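PDB 3S2S: putative pyrazinamidase/nicotinamidase from Streptococcus mutans, which probably hydrolyses the amide of nicotinamide and pyrazinamide, as a zinc-binding member of the isochorismatase family of cysteine hydrolases. Local coordinates for residues 135-140 with 168-173; 158-163 with 183-188. All coordinates share one frame; numbering follows the deposited sequence.

Contact 1. Residues 135-140 with 168-173. With CAD (cacodylic acid), chain F.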
ATOM      1  N   MET A 135      16.679   9.303   2.859  1.00 17.09           N
ATOM      2  CA  MET A 135      16.027   8.042   2.554  1.00 17.53           C
ATOM      3  C   MET A 135      16.551   7.484   1.259  1.00 20.26           C
ATOM      4  O   MET A 135      16.442   8.123   0.228  1.00 19.69           O
ATOM      5  CB  MET A 135      14.507   8.236   2.401  1.00 20.39           C
ATOM      6  CG  MET A 135      13.829   8.508   3.694  1.00 25.94           C
ATOM      7  SD  MET A 135      12.065   8.714   3.364  1.00 26.02           S
ATOM      8  CE  MET A 135      11.519   8.883   5.064  1.00 23.34           C
ATOM      9  N   ASP A 136      17.086   6.272   1.297  1.00 18.46           N
ATOM     10  CA  ASP A 136      17.467   5.607   0.066  1.00 17.57           C
ATOM     11  C   ASP A 136      16.243   5.043  -0.632  1.00 16.39           C
ATOM     12  O   ASP A 136      15.311   4.533   0.026  1.00 19.32           O
ATOM     13  CB  ASP A 136      18.427   4.442   0.369  1.00 18.98           C
ATOM     14  CG  ASP A 136      19.733   4.896   1.023  1.00 27.23           C
ATOM     15  OD1 ASP A 136      20.330   5.887   0.578  1.00 22.88           O
ATOM     16  OD2 ASP A 136      20.171   4.242   1.989  1.00 31.49           O
ATOM     17  N   LYS A 137      16.234   5.116  -1.964  1.00 17.12           N
ATOM     18  CA  LYS A 137      15.120   4.535  -2.709  1.00 16.59           C
ATOM     19  C   LYS A 137      15.640   3.759  -3.900  1.00 17.63           C
ATOM     20  O   LYS A 137      16.764   3.992  -4.348  1.00 17.74           O
ATOM     21  CB  LYS A 137      14.112   5.626  -3.152  1.00 15.76           C
ATOM     22  CG  LYS A 137      14.631   6.543  -4.271  1.00 16.44           C
ATOM     23  CD  LYS A 137      13.610   7.654  -4.573  1.00 15.57           C
ATOM     24  CE  LYS A 137      14.131   8.659  -5.596  1.00 18.15           C
ATOM     25  NZ  LYS A 137      14.320   8.034  -6.937  1.00 18.04           N
ATOM     26  N   ARG A 138      14.824   2.838  -4.420  1.00 15.82           N
ATOM     27  CA  ARG A 138      15.232   2.039  -5.568  1.00 15.96           C
ATOM     28  C   ARG A 138      14.338   2.208  -6.778  1.00 16.81           C
ATOM     29  O   ARG A 138      14.719   1.830  -7.875  1.00 17.28           O
ATOM     30  CB  ARG A 138      15.293   0.546  -5.196  1.00 18.57           C
ATOM     31  CG  ARG A 138      16.424   0.231  -4.232  1.00 19.87           C
ATOM     32  CD  ARG A 138      16.408  -1.231  -3.803  1.00 18.95           C
ATOM     33  NE  ARG A 138      16.736  -2.149  -4.889  1.00 20.02           N
ATOM     34  CZ  ARG A 138      15.841  -2.879  -5.548  1.00 19.19           C
ATOM     35  NH1 ARG A 138      14.531  -2.782  -5.260  1.00 17.64           N
ATOM     36  NH2 ARG A 138      16.245  -3.697  -6.506  1.00 19.71           N
ATOM     37  N   HIS A 139      13.120   2.721  -6.570  1.00 15.57           N
ATOM     38  CA  HIS A 139      12.238   3.028  -7.695  1.00 16.73           C
ATOM     39  C   HIS A 139      12.241   4.522  -7.914  1.00 18.36           C
ATOM     40  O   HIS A 139      12.874   5.272  -7.168  1.00 17.29           O
ATOM     41  CB  HIS A 139      10.794   2.555  -7.436  1.00 15.95           C
ATOM     42  CG  HIS A 139      10.637   1.065  -7.470  1.00 18.61           C
ATOM     43  ND1 HIS A 139       9.564   0.421  -6.887  1.00 19.41           N
ATOM     44  CD2 HIS A 139      11.417   0.096  -8.002  1.00 19.48           C
ATOM     45  CE1 HIS A 139       9.684  -0.886  -7.075  1.00 21.59           C
ATOM     46  NE2 HIS A 139      10.793  -1.109  -7.759  1.00 21.54           N
ATOM     47  N   TYR A 140      11.502   4.976  -8.915  1.00 15.90           N
ATOM     48  CA  TYR A 140      11.527   6.401  -9.231  1.00 14.19           C
ATOM     49  C   TYR A 140      10.805   7.246  -8.171  1.00 15.66           C
ATOM     50  O   TYR A 140      11.326   8.264  -7.675  1.00 13.95           O
ATOM     51  CB  TYR A 140      10.889   6.601 -10.607  1.00 14.57           C
ATOM     52  CG  TYR A 140      11.493   5.724 -11.691  1.00 16.06           C
ATOM     53  CD1 TYR A 140      12.812   5.911 -12.116  1.00 20.45           C
ATOM     54  CD2 TYR A 140      10.727   4.747 -12.328  1.00 16.40           C
ATOM     55  CE1 TYR A 140      13.350   5.115 -13.125  1.00 20.75           C
ATOM     56  CE2 TYR A 140      11.259   3.955 -13.329  1.00 19.10           C
ATOM     57  CZ  TYR A 140      12.565   4.152 -13.734  1.00 19.93           C
ATOM     58  OH  TYR A 140      13.081   3.352 -14.738  1.00 22.34           O
ATOM     59  N   ASP A 168       9.845  14.793 -15.170  1.00 19.82           N
ATOM     60  CA  ASP A 168       8.942  13.840 -15.815  1.00 20.56           C
ATOM     61  C   ASP A 168       9.132  12.386 -15.388  1.00 22.67           C
ATOM     62  O   ASP A 168       8.406  11.515 -15.871  1.00 18.09           O
ATOM     63  CB  ASP A 168       9.076  13.942 -17.347  1.00 21.31           C
ATOM     64  CG  ASP A 168      10.496  13.690 -17.818  1.00 25.09           C
ATOM     65  OD1 ASP A 168      11.411  14.374 -17.313  1.00 24.46           O
ATOM     66  OD2 ASP A 168      10.708  12.796 -18.671  1.00 26.21           O
ATOM     67  N   ILE A 169      10.092  12.101 -14.500  1.00 17.44           N
ATOM     68  CA  ILE A 169      10.264  10.731 -14.025  1.00 16.99           C
ATOM     69  C   ILE A 169      10.151  10.708 -12.490  1.00 16.95           C
ATOM     70  O   ILE A 169       9.055  10.487 -11.955  1.00 17.24           O
ATOM     71  CB  ILE A 169      11.570  10.095 -14.540  1.00 17.95           C
ATOM     72  CG1 ILE A 169      11.571  10.144 -16.073  1.00 21.43           C
ATOM     73  CG2 ILE A 169      11.703   8.656 -14.039  1.00 22.84           C
ATOM     74  CD1 ILE A 169      12.899   9.723 -16.700  1.00 23.95           C
ATOM     75  N   CYS A 170      11.238  10.957 -11.765  1.00 16.48           N
ATOM     76  CA  CYS A 170      11.136  10.846 -10.297  1.00 17.13           C
ATOM     77  C   CYS A 170      10.200  11.848  -9.624  1.00 18.92           C
ATOM     78  O   CYS A 170       9.488  11.514  -8.662  1.00 16.58           O
ATOM     79  CB  CYS A 170      12.522  10.835  -9.623  1.00 14.71           C
ATOM     80  SG  CYS A 170      13.477   9.364 -10.165  1.00 20.90           S
ATOM     81  N   VAL A 171      10.181  13.078 -10.122  1.00 15.42           N
ATOM     82  CA  VAL A 171       9.279  14.060  -9.558  1.00 17.88           C
ATOM     83  C   VAL A 171       7.849  13.663  -9.894  1.00 17.07           C
ATOM     84  O   VAL A 171       6.996  13.630  -9.014  1.00 17.11           O
ATOM     85  CB  VAL A 171       9.607  15.458 -10.094  1.00 15.13           C
ATOM     86  CG1 VAL A 171       8.596  16.462  -9.589  1.00 17.05           C
ATOM     87  CG2 VAL A 171      11.054  15.862  -9.672  1.00 16.56           C
ATOM     88  N   LEU A 172       7.585  13.352 -11.166  1.00 14.98           N
ATOM     89  CA  LEU A 172       6.229  12.912 -11.575  1.00 15.95           C
ATOM     90  C   LEU A 172       5.726  11.676 -10.819  1.00 17.29           C
ATOM     91  O   LEU A 172       4.601  11.679 -10.306  1.00 16.44           O
ATOM     92  CB  LEU A 172       6.180  12.659 -13.090  1.00 16.11           C
ATOM     93  CG  LEU A 172       4.806  12.248 -13.633  1.00 19.03           C
ATOM     94  CD1 LEU A 172       3.816  13.342 -13.378  1.00 21.77           C
ATOM     95  CD2 LEU A 172       4.928  11.979 -15.141  1.00 23.43           C
ATOM     96  N   HIS A 173       6.545  10.626 -10.724  1.00 15.65           N
ATOM     97  CA  HIS A 173       6.091   9.420 -10.029  1.00 15.66           C
ATOM     98  C   HIS A 173       5.828   9.733  -8.558  1.00 15.37           C
ATOM     99  O   HIS A 173       4.853   9.250  -7.971  1.00 15.34           O
ATOM    100  CB  HIS A 173       7.124   8.311 -10.127  1.00 16.26           C
ATOM    101  CG  HIS A 173       7.178   7.634 -11.468  1.00 14.71           C
ATOM    102  ND1 HIS A 173       7.549   6.316 -11.614  1.00 17.08           N
ATOM    103  CD2 HIS A 173       6.936   8.100 -12.715  1.00 17.53           C
ATOM    104  CE1 HIS A 173       7.528   5.996 -12.900  1.00 20.16           C
ATOM    105  NE2 HIS A 173       7.163   7.064 -13.589  1.00 18.31           N
TER
HETATM  106 AS   CAD F 185      14.809  10.212 -11.801  0.80 24.59          AS
HETATM  107  C1  CAD F 185      16.320  11.055 -10.905  1.00 19.95           C
HETATM  108  C2  CAD F 185      15.412   8.759 -13.003  1.00 26.46           C
HETATM  109  O1  CAD F 185      13.783  11.281 -12.492  1.00 32.58           O
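With CG turned away from its own carbonyl carbon (chi1 -53°), Tyr140 sets its ring against Ile169 and His173; Cys170, with a similar chi1 of -63°, brings SG to the edge of that ring. Ile169 contributes its CG2 branch, which lies over one face of the phenol, 3.5 Å from Tyr140 CD1, in a CH-pi contact. Tyr140 and His173 run side by side with their ring planes at 87°, an offset edge-to-face pair in which the tyrosine edge is directed at the imidazole face; CD2 of Tyr140 is 3.5 Å from CE1 of His173. Tyr140 OH is hydrogen-bonded to Val210 O, and His173 NE2 to His206 NE2, both of a second subunit.

In this isochorismatase-type fold the loop after strand 132-137 meets the start of helix 167-180 beside the cacodylic acid pocket. Asp43, Lys137 and Cys170 probably form the Asp-Lys-Cys catalytic triad known from this family. Lys137 NZ stands 3.6 Å from Cys170 SG and is hydrogen-bonded to His139 O in that carbonyl's plane, and to Tyr140 O from above the plane of the Tyr140 carbonyl. Lys137 NZ also forms salt bridges with Asp43 and the zinc ligand Asp87.

Cacodylic acid occupies the pocket; its arsenic, AS, lies 2.3 Å from Cys170 SG. Its O1 accepts a 2.7 Å bond from Cys170 N, and Leu166 N also binds the ligand. One methyl, C2, sits 4.0 Å from Tyr140 CD1, while Ile169 CB approaches O1.

Contact 2. Residues 158-163 with 183-188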
ATOM      1  N   ASP A 158       0.185  17.530   5.665  1.00 20.22           N
ATOM      2  CA  ASP A 158      -0.865  17.441   4.665  1.00 22.99           C
ATOM      3  C   ASP A 158      -0.433  17.897   3.281  1.00 19.72           C
ATOM      4  O   ASP A 158      -1.140  17.645   2.314  1.00 21.83           O
ATOM      5  CB  ASP A 158      -2.135  18.174   5.106  1.00 31.67           C
ATOM      6  CG  ASP A 158      -2.039  19.655   4.939  1.00 46.45           C
ATOM      7  OD1 ASP A 158      -0.910  20.179   4.864  1.00 48.47           O
ATOM      8  OD2 ASP A 158      -3.110  20.301   4.885  1.00 57.31           O
ATOM      9  N   THR A 159       0.736  18.532   3.193  1.00 20.33           N
ATOM     10  CA  THR A 159       1.216  19.077   1.926  1.00 19.12           C
ATOM     11  C   THR A 159       2.668  18.691   1.699  1.00 18.45           C
ATOM     12  O   THR A 159       3.500  18.875   2.596  1.00 19.78           O
ATOM     13  CB  THR A 159       1.153  20.614   1.963  1.00 23.04           C
ATOM     14  OG1 THR A 159      -0.203  21.002   2.200  1.00 23.80           O
ATOM     15  CG2 THR A 159       1.640  21.231   0.636  1.00 23.72           C
ATOM     16  N   VAL A 160       2.967  18.156   0.515  1.00 17.61           N
ATOM     17  CA  VAL A 160       4.360  17.968   0.117  1.00 15.86           C
ATOM     18  C   VAL A 160       4.758  18.999  -0.930  1.00 16.17           C
ATOM     19  O   VAL A 160       3.971  19.306  -1.823  1.00 18.86           O
ATOM     20  CB  VAL A 160       4.669  16.545  -0.392  1.00 14.75           C
ATOM     21  CG1 VAL A 160       4.485  15.517   0.776  1.00 17.98           C
ATOM     22  CG2 VAL A 160       3.751  16.144  -1.573  1.00 19.48           C
ATOM     23  N   VAL A 161       5.979  19.503  -0.790  1.00 16.48           N
ATOM     24  CA  VAL A 161       6.579  20.457  -1.710  1.00 14.39           C
ATOM     25  C   VAL A 161       7.662  19.720  -2.469  1.00 16.93           C
ATOM     26  O   VAL A 161       8.631  19.280  -1.866  1.00 18.25           O
ATOM     27  CB  VAL A 161       7.152  21.646  -0.961  1.00 19.73           C
ATOM     28  CG1 VAL A 161       7.698  22.676  -1.945  1.00 21.61           C
ATOM     29  CG2 VAL A 161       6.058  22.274  -0.084  1.00 20.22           C
ATOM     30  N   LEU A 162       7.485  19.558  -3.776  1.00 16.04           N
ATOM     31  CA  LEU A 162       8.406  18.727  -4.551  1.00 17.80           C
ATOM     32  C   LEU A 162       9.487  19.547  -5.238  1.00 16.87           C
ATOM     33  O   LEU A 162       9.189  20.570  -5.852  1.00 18.14           O
ATOM     34  CB  LEU A 162       7.643  17.915  -5.598  1.00 14.64           C
ATOM     35  CG  LEU A 162       6.489  17.086  -5.025  1.00 15.01           C
ATOM     36  CD1 LEU A 162       5.864  16.296  -6.172  1.00 17.39           C
ATOM     37  CD2 LEU A 162       6.994  16.136  -3.929  1.00 17.63           C
ATOM     38  N   THR A 163      10.733  19.099  -5.114  1.00 14.02           N
ATOM     39  CA  THR A 163      11.866  19.723  -5.786  1.00 15.11           C
ATOM     40  C   THR A 163      12.765  18.606  -6.291  1.00 17.35           C
ATOM     41  O   THR A 163      12.699  17.487  -5.792  1.00 17.61           O
ATOM     42  CB  THR A 163      12.727  20.575  -4.805  1.00 19.38           C
ATOM     43  OG1 THR A 163      13.326  19.715  -3.806  1.00 20.06           O
ATOM     44  CG2 THR A 163      11.885  21.659  -4.118  1.00 17.99           C
ATOM     45  N   TYR A 183      -2.218  13.578  -0.378  1.00 16.80           N
ATOM     46  CA  TYR A 183      -1.467  14.798  -0.071  1.00 15.93           C
ATOM     47  C   TYR A 183      -1.839  15.960  -0.974  1.00 16.75           C
ATOM     48  O   TYR A 183      -2.077  15.770  -2.159  1.00 18.97           O
ATOM     49  CB  TYR A 183       0.063  14.566  -0.168  1.00 15.47           C
ATOM     50  CG  TYR A 183       0.549  13.667   0.941  1.00 16.60           C
ATOM     51  CD1 TYR A 183       0.816  14.186   2.202  1.00 18.04           C
ATOM     52  CD2 TYR A 183       0.716  12.303   0.728  1.00 17.18           C
ATOM     53  CE1 TYR A 183       1.230  13.350   3.244  1.00 21.48           C
ATOM     54  CE2 TYR A 183       1.130  11.449   1.761  1.00 16.10           C
ATOM     55  CZ  TYR A 183       1.377  11.989   3.013  1.00 17.44           C
ATOM     56  OH  TYR A 183       1.760  11.161   4.048  1.00 17.20           O
ATOM     57  N   GLN A 184      -1.863  17.162  -0.409  1.00 17.56           N
ATOM     58  CA  GLN A 184      -1.780  18.371  -1.241  1.00 17.62           C
ATOM     59  C   GLN A 184      -0.361  18.453  -1.775  1.00 19.58           C
ATOM     60  O   GLN A 184       0.587  18.055  -1.099  1.00 20.28           O
ATOM     61  CB  GLN A 184      -2.096  19.630  -0.432  1.00 23.01           C
ATOM     62  CG  GLN A 184      -3.440  19.586   0.247  1.00 30.44           C
ATOM     63  CD  GLN A 184      -4.548  19.294  -0.718  1.00 43.47           C
ATOM     64  OE1 GLN A 184      -4.679  19.958  -1.755  1.00 46.90           O
ATOM     65  NE2 GLN A 184      -5.360  18.292  -0.394  1.00 43.72           N
ATOM     66  N   ILE A 185      -0.216  18.964  -2.988  1.00 16.84           N
ATOM     67  CA  ILE A 185       1.085  18.966  -3.665  1.00 18.79           C
ATOM     68  C   ILE A 185       1.420  20.357  -4.158  1.00 20.47           C
ATOM     69  O   ILE A 185       0.577  21.027  -4.773  1.00 19.32           O
ATOM     70  CB  ILE A 185       1.067  18.040  -4.894  1.00 18.09           C
ATOM     71  CG1 ILE A 185       0.629  16.633  -4.486  1.00 19.03           C
ATOM     72  CG2 ILE A 185       2.424  18.036  -5.591  1.00 20.28           C
ATOM     73  CD1 ILE A 185       0.286  15.743  -5.686  1.00 21.35           C
ATOM     74  N   GLU A 186       2.631  20.806  -3.847  1.00 16.36           N
ATOM     75  CA  GLU A 186       3.184  22.012  -4.447  1.00 18.10           C
ATOM     76  C   GLU A 186       4.418  21.582  -5.219  1.00 23.67           C
ATOM     77  O   GLU A 186       5.124  20.656  -4.811  1.00 22.82           O
ATOM     78  CB  GLU A 186       3.547  23.032  -3.365  1.00 21.71           C
ATOM     79  CG  GLU A 186       2.349  23.455  -2.536  1.00 23.84           C
ATOM     80  CD  GLU A 186       2.671  24.514  -1.485  1.00 32.00           C
ATOM     81  OE1 GLU A 186       3.813  24.549  -0.996  1.00 31.65           O
ATOM     82  OE2 GLU A 186       1.774  25.331  -1.155  1.00 38.54           O
ATOM     83  N   VAL A 187       4.661  22.228  -6.352  1.00 19.75           N
ATOM     84  CA  VAL A 187       5.891  21.985  -7.092  1.00 21.43           C
ATOM     85  C   VAL A 187       6.574  23.319  -7.299  1.00 23.13           C
ATOM     86  O   VAL A 187       5.953  24.279  -7.758  1.00 22.79           O
ATOM     87  CB  VAL A 187       5.609  21.359  -8.462  1.00 21.94           C
ATOM     88  CG1 VAL A 187       6.926  21.113  -9.209  1.00 26.81           C
ATOM     89  CG2 VAL A 187       4.825  20.065  -8.295  1.00 26.29           C
ATOM     90  N   VAL A 188       7.853  23.408  -6.961  1.00 22.51           N
ATOM     91  CA  VAL A 188       8.545  24.684  -7.094  1.00 21.99           C
ATOM     92  C   VAL A 188       9.182  24.723  -8.478  1.00 24.71           C
ATOM     93  O   VAL A 188      10.145  24.011  -8.729  1.00 19.10           O
ATOM     94  CB  VAL A 188       9.634  24.830  -6.013  1.00 26.11           C
ATOM     95  CG1 VAL A 188      10.384  26.182  -6.147  1.00 24.90           C
ATOM     96  CG2 VAL A 188       9.019  24.653  -4.619  1.00 24.86           C
TER
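Asp158 O receives the first of five backbone hydrogen bonds that zip 158-163 to 183-188, from Gln184 N. The ladder then runs through Val160 N to Gln184 O, Glu186 N to Val160 O (2.9 Å, 172° at the hydrogen) and Leu162 N to Glu186 O. It ends in a weak bond, 3.3 Å from Val188 N to Leu162 O. This is parallel pairing, the strands 24° apart in direction, and CA-H...O contacts such as Thr159 CA to Gln184 O reinforce it.

Apolar packing covers the sheet face carrying Val160, Leu162, Ile185 and Val187. Leu162 CD1 meets Ile185 CG2 at 3.9 Å, and Val160 CG1 approaches Tyr183 CD1, the two side chains crossing at about a right angle. Helix 167-180 lies against this face through Ala175 and Ala178, as the crossover of a beta-alpha-beta unit. Val161 CG1 touches Val188 CG2 at 3.6 Å, with Val71 of helix 65-77 against Val188, and Thr159 CG2 rests on Glu186 CG.

Among polar groups, Glu186, extended beyond CG (chi2 -178°), carries OE1 past Val161 CG2, 3.3 Å away, to a salt bridge with Lys37. Thr159 OG1 donates to Asp158 OD1 from above the carboxylate plane. Just before strand 184-188, Tyr183 OH is hydrogen-bonded to Asp149. Backbone bonds thus set the register; the face under helix 167-180 is packed with hydrocarbon, while the face of Thr159, Val161 and Glu186 also carries a charge that Lys37 probably balances.

Overall arrangement
Helix 167-180 ties the two contacts together: it leaves strand 159-165 of contact 2, supplies residues 168-173 to contact 1, and leads on to strand 184-188. With 135-140 ahead of 158-163, the segments of the two contacts interleave along the chain. Their centres lie about 15 Å apart, and they touch where Leu162 CD1 packs 4.1 Å from Val171 O. Both reach the same parallel sheet, contact 1 through strand 132-137. Of the two, contact 1 holds part of the cacodylic acid pocket and places the Tyr140 side chain about 5 Å from the zinc ion. In contact 2, the Leu162 side chain remains about 11 Å from the ligand.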